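Local atomic coordinates of calcium-regulated actin-bundling protein (Dictyostelium discoideum, PDB entry 4X3N), a protein that binds and bundles actin filaments under calcium regulation and may contribute to the structure and reorganization of filopodia and pseudopodia during cell movement. Residues R187-E201 with M279-G291. Numbering follows the deposited sequence.
Sequences RLALEEVNKRIRAYE and MNRDLEEKKKRYG
Leu-190 reaches across as a knob into a hole formed by Met-279, Asp-282, Leu-283 and Lys-286. Its CD1 lies 3.7 Å from Met-279 CB, while CD2 turns to the aliphatic chain of Lys-286, 3.8 Å from CD. That lysine runs past Val-193 and bends only at its end (chi4 70°), which brings NZ to Asn-194 OD1 at 2.7 Å, the donor tilted out of the carbonyl plane. The same NZ makes a weak hydrogen bond, part of a salt bridge, to Asp-282 OD2, and Asp-282 OD1 is hydrogen-bonded to Tyr-65 OH. Asn-194 is steadied in turn by a nearly straight bond from ND2 to Glu-191 OE1. The two helices run near-parallel, at 23°, and with helix 232-255, against which Val-193 and Ile-197 also pack, they build the helical bundle of the C-terminal part. Further along, Ile-197 lays CG1 over one face of the Tyr-290 ring, 4.0 Å from its centroid; CG of Arg-289 lies over the opposite face. At the ring edge Tyr-290 OH gives a hydrogen bond to Glu-201 OE2, its very short length of 2.4 Å doubtful; the carboxylate is turned 74° from the ring. A water donates to this oxygen as well, and Arg-289 NH2 adds a purely electrostatic salt bridge from 3.4 Å.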
# COMPACT_ATOMS: atom_id res chain seq x y z
N ARG A 187 23.86 20.19 5.39
CA ARG A 187 23.11 18.99 4.96
C ARG A 187 22.69 19.12 3.45
O ARG A 187 22.85 18.22 2.65
CB ARG A 187 21.83 18.85 5.79
CG ARG A 187 20.99 17.67 5.33
CD ARG A 187 19.88 17.30 6.30
NE ARG A 187 19.04 18.40 6.73
CZ ARG A 187 18.05 18.92 6.00
NH1 ARG A 187 17.79 18.54 4.76
NH2 ARG A 187 17.32 19.87 6.52
N LEU A 188 22.14 20.25 3.11
CA LEU A 188 21.72 20.46 1.73
C LEU A 188 22.87 20.53 0.77
O LEU A 188 22.72 20.12 -0.38
CB LEU A 188 20.88 21.74 1.61
CG LEU A 188 19.58 21.71 2.40
CD1 LEU A 188 18.90 23.09 2.39
CD2 LEU A 188 18.69 20.65 1.81
N ALA A 189 24.01 21.04 1.20
CA ALA A 189 25.17 20.95 0.35
C ALA A 189 25.59 19.50 0.09
O ALA A 189 25.99 19.10 -1.02
CB ALA A 189 26.33 21.72 0.97
N LEU A 190 25.54 18.69 1.13
CA LEU A 190 25.74 17.24 0.95
C LEU A 190 24.69 16.62 0.00
O LEU A 190 25.03 15.83 -0.85
CB LEU A 190 25.80 16.54 2.30
CG LEU A 190 27.15 16.70 3.04
CD1 LEU A 190 27.05 16.41 4.52
CD2 LEU A 190 28.25 15.91 2.41
N GLU A 191 23.42 17.03 0.08
CA GLU A 191 22.42 16.49 -0.80
C GLU A 191 22.72 16.93 -2.23
O GLU A 191 22.50 16.20 -3.18
CB GLU A 191 20.99 16.87 -0.37
CG GLU A 191 19.94 16.42 -1.37
CD GLU A 191 20.02 14.91 -1.75
OE1 GLU A 191 20.51 14.09 -0.90
OE2 GLU A 191 19.62 14.54 -2.89
N GLU A 192 23.24 18.13 -2.40
CA GLU A 192 23.63 18.54 -3.73
C GLU A 192 24.82 17.66 -4.28
O GLU A 192 24.90 17.41 -5.45
CB GLU A 192 23.94 20.04 -3.69
CG GLU A 192 24.63 20.59 -4.92
CD GLU A 192 23.77 20.54 -6.16
OE1 GLU A 192 22.56 20.55 -6.00
OE2 GLU A 192 24.34 20.48 -7.27
N VAL A 193 25.73 17.19 -3.44
CA VAL A 193 26.68 16.21 -3.92
C VAL A 193 25.95 14.96 -4.43
O VAL A 193 26.33 14.42 -5.47
CB VAL A 193 27.70 15.80 -2.86
CG1 VAL A 193 28.60 14.69 -3.36
CG2 VAL A 193 28.53 16.98 -2.38
N ASN A 194 24.94 14.47 -3.70
CA ASN A 194 24.19 13.33 -4.21
C ASN A 194 23.60 13.64 -5.58
O ASN A 194 23.68 12.82 -6.51
CB ASN A 194 23.09 12.92 -3.27
CG ASN A 194 23.67 12.30 -2.01
OD1 ASN A 194 24.72 11.70 -2.06
ND2 ASN A 194 23.01 12.48 -0.90
N LYS A 195 23.04 14.82 -5.72
CA LYS A 195 22.46 15.12 -7.00
C LYS A 195 23.55 15.09 -8.09
O LYS A 195 23.30 14.63 -9.15
CB LYS A 195 21.75 16.45 -6.88
CG LYS A 195 20.99 16.89 -8.10
CD LYS A 195 20.08 18.12 -7.85
CE LYS A 195 20.71 19.49 -8.18
NZ LYS A 195 21.52 19.67 -9.43
N ARG A 196 24.73 15.63 -7.85
CA ARG A 196 25.78 15.62 -8.87
C ARG A 196 26.34 14.20 -9.14
O ARG A 196 26.69 13.87 -10.24
CB ARG A 196 26.89 16.53 -8.46
CG ARG A 196 26.52 18.02 -8.36
CD ARG A 196 25.89 18.50 -9.68
NE ARG A 196 25.30 19.81 -9.48
CZ ARG A 196 25.23 20.81 -10.38
NH1 ARG A 196 25.68 20.68 -11.63
NH2 ARG A 196 24.67 21.96 -10.02
N ILE A 197 26.36 13.36 -8.11
CA ILE A 197 26.74 11.98 -8.24
C ILE A 197 25.77 11.26 -9.14
O ILE A 197 26.19 10.53 -10.06
CB ILE A 197 26.75 11.27 -6.87
CG1 ILE A 197 27.98 11.66 -6.07
CG2 ILE A 197 26.68 9.78 -7.11
CD1 ILE A 197 27.92 11.29 -4.59
N ARG A 198 24.46 11.45 -8.91
CA ARG A 198 23.44 10.84 -9.83
C ARG A 198 23.66 11.31 -11.27
O ARG A 198 23.67 10.53 -12.15
CB ARG A 198 22.01 11.14 -9.39
CG ARG A 198 20.87 10.85 -10.40
CD ARG A 198 19.47 10.97 -9.79
NE ARG A 198 19.41 10.28 -8.51
CZ ARG A 198 18.35 10.24 -7.70
NH1 ARG A 198 17.23 10.85 -8.01
NH2 ARG A 198 18.42 9.55 -6.57
N ALA A 199 23.75 12.62 -11.48
CA ALA A 199 23.97 13.16 -12.81
C ALA A 199 25.21 12.49 -13.46
O ALA A 199 25.13 12.02 -14.59
CB ALA A 199 24.19 14.67 -12.72
N TYR A 200 26.33 12.44 -12.74
CA TYR A 200 27.56 11.79 -13.24
C TYR A 200 27.44 10.29 -13.52
O TYR A 200 27.82 9.80 -14.60
CB TYR A 200 28.71 12.05 -12.27
CG TYR A 200 29.97 11.21 -12.48
CD1 TYR A 200 30.91 11.53 -13.47
CD2 TYR A 200 30.26 10.17 -11.62
CE1 TYR A 200 32.07 10.80 -13.61
CE2 TYR A 200 31.43 9.43 -11.75
CZ TYR A 200 32.33 9.75 -12.74
OH TYR A 200 33.45 8.97 -12.85
N GLU A 201 26.87 9.55 -12.59
CA GLU A 201 26.69 8.11 -12.81
C GLU A 201 25.64 7.84 -13.85
O GLU A 201 25.73 6.85 -14.56
CB GLU A 201 26.34 7.38 -11.53
CG GLU A 201 27.41 7.51 -10.49
CD GLU A 201 28.60 6.55 -10.64
OE1 GLU A 201 28.78 5.88 -11.66
OE2 GLU A 201 29.39 6.54 -9.70
N MET A 279 27.47 14.40 9.23
CA MET A 279 27.86 15.14 8.04
C MET A 279 29.32 14.98 7.71
O MET A 279 29.68 14.82 6.57
CB MET A 279 27.51 16.62 8.22
CG MET A 279 26.03 16.86 8.09
SD MET A 279 25.60 18.61 8.00
CE MET A 279 26.58 19.31 9.39
N ASN A 280 30.17 14.97 8.72
CA ASN A 280 31.62 14.68 8.49
C ASN A 280 31.84 13.30 8.02
O ASN A 280 32.56 13.08 7.08
CB ASN A 280 32.44 15.01 9.75
CG ASN A 280 32.72 16.52 9.89
OD1 ASN A 280 33.65 17.02 9.30
ND2 ASN A 280 31.91 17.23 10.63
N ARG A 281 31.23 12.33 8.66
CA ARG A 281 31.30 10.98 8.13
C ARG A 281 30.90 10.82 6.67
O ARG A 281 31.52 10.09 5.88
CB ARG A 281 30.39 10.07 8.97
CG ARG A 281 30.53 8.61 8.65
CD ARG A 281 31.92 8.12 9.04
NE ARG A 281 32.05 6.70 8.77
CZ ARG A 281 32.23 6.17 7.55
NH1 ARG A 281 32.32 6.94 6.48
NH2 ARG A 281 32.31 4.83 7.41
N ASP A 282 29.82 11.50 6.32
CA ASP A 282 29.23 11.35 4.99
C ASP A 282 30.12 12.04 3.94
O ASP A 282 30.43 11.47 2.89
CB ASP A 282 27.86 11.96 5.08
CG ASP A 282 27.01 11.60 3.91
OD1 ASP A 282 26.87 10.39 3.69
OD2 ASP A 282 26.45 12.51 3.27
N LEU A 283 30.57 13.24 4.28
CA LEU A 283 31.59 13.95 3.48
C LEU A 283 32.79 13.09 3.27
O LEU A 283 33.26 12.96 2.16
CB LEU A 283 32.05 15.19 4.18
CG LEU A 283 33.11 16.03 3.47
CD1 LEU A 283 32.52 16.69 2.20
CD2 LEU A 283 33.65 17.08 4.47
N GLU A 284 33.28 12.50 4.35
CA GLU A 284 34.43 11.59 4.25
C GLU A 284 34.19 10.48 3.21
O GLU A 284 35.01 10.26 2.31
CB GLU A 284 34.70 11.04 5.67
CG GLU A 284 35.73 9.94 5.81
CD GLU A 284 35.70 9.27 7.23
OE1 GLU A 284 36.07 8.09 7.34
OE2 GLU A 284 35.31 9.90 8.24
N GLU A 285 33.06 9.78 3.33
CA GLU A 285 32.65 8.71 2.41
C GLU A 285 32.61 9.23 0.97
O GLU A 285 33.20 8.67 0.03
CB GLU A 285 31.26 8.19 2.82
CG GLU A 285 30.85 6.84 2.22
CD GLU A 285 31.77 5.74 2.66
OE1 GLU A 285 32.40 5.90 3.72
OE2 GLU A 285 31.89 4.72 1.93
N LYS A 286 31.96 10.36 0.81
CA LYS A 286 31.85 10.93 -0.51
C LYS A 286 33.20 11.21 -1.11
O LYS A 286 33.40 10.91 -2.30
CB LYS A 286 30.94 12.17 -0.50
CG LYS A 286 29.45 11.81 -0.46
CD LYS A 286 28.64 12.86 0.26
CE LYS A 286 27.18 12.89 -0.23
NZ LYS A 286 26.33 11.72 0.14
N LYS A 287 34.11 11.80 -0.33
CA LYS A 287 35.43 12.25 -0.90
C LYS A 287 36.23 11.06 -1.30
O LYS A 287 36.87 11.03 -2.35
CB LYS A 287 36.23 13.08 0.11
CG LYS A 287 35.72 14.48 0.20
CD LYS A 287 36.33 15.27 1.35
CE LYS A 287 37.77 15.69 1.09
NZ LYS A 287 38.29 16.37 2.32
N LYS A 288 36.18 10.06 -0.46
CA LYS A 288 36.87 8.80 -0.71
C LYS A 288 36.45 8.25 -2.07
O LYS A 288 37.31 7.89 -2.88
CB LYS A 288 36.58 7.90 0.48
CG LYS A 288 36.54 6.39 0.39
CD LYS A 288 36.83 5.88 1.81
CE LYS A 288 35.92 4.76 2.27
NZ LYS A 288 36.52 3.46 1.85
N ARG A 289 35.16 8.30 -2.37
CA ARG A 289 34.59 7.61 -3.54
C ARG A 289 34.63 8.48 -4.80
O ARG A 289 34.85 7.98 -5.87
CB ARG A 289 33.19 7.10 -3.14
CG ARG A 289 32.28 6.59 -4.25
CD ARG A 289 32.27 5.08 -4.38
NE ARG A 289 31.37 4.61 -5.45
CZ ARG A 289 31.61 4.65 -6.77
NH1 ARG A 289 32.76 5.14 -7.25
NH2 ARG A 289 30.70 4.17 -7.63
N TYR A 290 34.44 9.78 -4.68
CA TYR A 290 34.32 10.65 -5.85
C TYR A 290 35.30 11.81 -5.92
O TYR A 290 35.29 12.55 -6.91
CB TYR A 290 32.88 11.18 -5.91
CG TYR A 290 31.89 10.11 -6.28
CD1 TYR A 290 31.84 9.61 -7.56
CD2 TYR A 290 30.99 9.62 -5.37
CE1 TYR A 290 30.94 8.65 -7.91
CE2 TYR A 290 30.10 8.63 -5.70
CZ TYR A 290 30.05 8.16 -6.99
OH TYR A 290 29.15 7.20 -7.39
N GLY A 291 36.12 11.98 -4.87
CA GLY A 291 37.18 13.03 -4.82
C GLY A 291 38.45 12.67 -5.58
O GLY A 291 38.47 11.67 -6.27
O HOH W 1 31.92 5.88 -10.48